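Phage integrase (Pectobacterium atrosepticum, PDB 3JU0) probably binds arm-type DNA sites during phage-type site-specific recombination, the chain here being the N-terminal arm-binding domain of the longer integrase. Local coordinates at residues A[23-27]-A[38-42]. Coordinates in Å, arbitrary orientation, origin at the centre of the assembly. Residues are numbered along the deposited sequence.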
# COMPACT_ATOMS: atom_id res chain seq x y z
N GLY A 23 -9.88 1.62 0.67
CA GLY A 23 -10.65 1.78 -0.56
C GLY A 23 -9.78 1.55 -1.78
O GLY A 23 -8.56 1.53 -1.71
N PHE A 24 -10.45 1.33 -2.91
CA PHE A 24 -9.82 1.07 -4.15
C PHE A 24 -8.86 -0.10 -4.11
O PHE A 24 -7.91 -0.17 -4.91
CB PHE A 24 -9.18 2.34 -4.69
CG PHE A 24 -10.11 3.48 -4.81
CD1 PHE A 24 -10.16 4.46 -3.85
CD2 PHE A 24 -10.96 3.57 -5.92
CE1 PHE A 24 -11.03 5.52 -3.95
CE2 PHE A 24 -11.87 4.62 -6.01
CZ PHE A 24 -11.86 5.61 -5.07
N GLY A 25 -9.06 -1.07 -3.22
CA GLY A 25 -8.20 -2.24 -3.19
C GLY A 25 -7.03 -2.10 -2.25
O GLY A 25 -6.31 -3.06 -2.04
N MET A 26 -6.83 -0.90 -1.74
CA MET A 26 -5.64 -0.69 -0.83
C MET A 26 -5.97 -0.82 0.63
O MET A 26 -7.03 -0.37 1.09
CB MET A 26 -4.98 0.65 -1.10
CG MET A 26 -3.63 0.70 -0.46
SD MET A 26 -2.76 2.24 -0.75
CE MET A 26 -3.59 3.37 0.38
N HIS A 27 -5.07 -1.42 1.37
CA HIS A 27 -5.25 -1.55 2.82
C HIS A 27 -3.90 -1.41 3.48
O HIS A 27 -2.84 -1.59 2.88
CB HIS A 27 -5.88 -2.85 3.23
CG HIS A 27 -5.18 -4.10 2.82
ND1 HIS A 27 -4.26 -4.78 3.61
CD2 HIS A 27 -5.37 -4.87 1.74
CE1 HIS A 27 -3.87 -5.88 2.98
NE2 HIS A 27 -4.55 -5.97 1.86
N TRP A 38 1.75 -1.40 3.55
CA TRP A 38 0.74 -1.00 2.55
C TRP A 38 0.65 -2.07 1.48
O TRP A 38 1.67 -2.53 0.94
CB TRP A 38 1.12 0.29 1.88
CG TRP A 38 1.21 1.47 2.79
CD1 TRP A 38 2.34 2.10 3.20
CD2 TRP A 38 0.13 2.12 3.43
NE1 TRP A 38 2.02 3.15 4.02
CE2 TRP A 38 0.65 3.20 4.16
CE3 TRP A 38 -1.26 1.91 3.43
CZ2 TRP A 38 -0.17 4.04 4.96
CZ3 TRP A 38 -2.06 2.80 4.19
CH2 TRP A 38 -1.50 3.84 4.91
N ARG A 39 -0.57 -2.44 1.17
CA ARG A 39 -0.85 -3.50 0.19
C ARG A 39 -1.97 -3.11 -0.74
O ARG A 39 -2.95 -2.49 -0.31
CB ARG A 39 -1.26 -4.80 0.88
CG ARG A 39 -0.17 -5.50 1.63
CD ARG A 39 0.95 -4.74 1.95
NE ARG A 39 2.07 -5.67 1.98
CZ ARG A 39 3.36 -5.36 1.96
NH1 ARG A 39 3.92 -4.05 1.85
NH2 ARG A 39 4.10 -6.41 2.06
N LEU A 40 -1.86 -3.58 -1.97
CA LEU A 40 -2.93 -3.38 -2.96
C LEU A 40 -3.42 -4.74 -3.47
O LEU A 40 -2.63 -5.56 -4.02
CB LEU A 40 -2.45 -2.54 -4.16
CG LEU A 40 -3.45 -2.37 -5.29
CD1 LEU A 40 -4.62 -1.53 -4.79
CD2 LEU A 40 -2.83 -1.76 -6.49
N SER A 41 -4.71 -4.99 -3.36
CA SER A 41 -5.32 -6.16 -3.99
C SER A 41 -5.73 -5.80 -5.40
O SER A 41 -6.36 -4.73 -5.64
CB SER A 41 -6.51 -6.56 -3.13
OG SER A 41 -7.19 -7.68 -3.67
N TYR A 42 -5.40 -6.67 -6.35
CA TYR A 42 -5.74 -6.41 -7.76
C TYR A 42 -5.92 -7.72 -8.48
O TYR A 42 -5.46 -8.79 -7.97
CB TYR A 42 -4.63 -5.58 -8.41
CG TYR A 42 -3.32 -6.22 -8.57
CD1 TYR A 42 -2.40 -6.34 -7.49
CD2 TYR A 42 -2.94 -6.80 -9.78
CE1 TYR A 42 -1.22 -6.93 -7.67
CE2 TYR A 42 -1.74 -7.34 -9.94
CZ TYR A 42 -0.86 -7.43 -8.88
OH TYR A 42 0.39 -8.08 -9.06
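Three backbone hydrogen bonds, all close to linear, pair residues 23-27 with strand residues 38-42. H27 N donates to R39 O (2.9 Å, N-H...O 165°) and R39 N to H27 O (3.0 Å, 162°), making H27/R39 an antiparallel hydrogen-bonded pair. One step on, S41 N reaches G25 O at 2.8 Å and 173°. At the non-hydrogen-bonded pair M26/L40 (CA-CA 4.4 Å), M26 CA also approaches R39 O (3.3 Å, 141°) in a CA-H...O contact. The pairing joins the two central strands, 26-30 and 36-44, of the four-stranded antiparallel sheet of the arm-type DNA-binding domain. A type I' turn, G23 to M26, connects outer strand 18-23 to strand 26-30, closed by M26 N to G23 O (3.0 Å); a CB on G25 would clash with S41 O. Apolar contacts lie on the M26/L40 face, toward helix 61-76: M26 CB meets L40 CD1 at 4.3 Å, and M26 CE lies 4.1 Å from W38 CE3. M26 SD, 5.4 Å from the W38 six-membered-ring centroid and 48° off its normal, makes an oblique Met-aromatic contact. On the opposite face, R39 CB sits over the H27 ring, 3.8 Å from its centroid and 26° off the normal, a CH-pi contact.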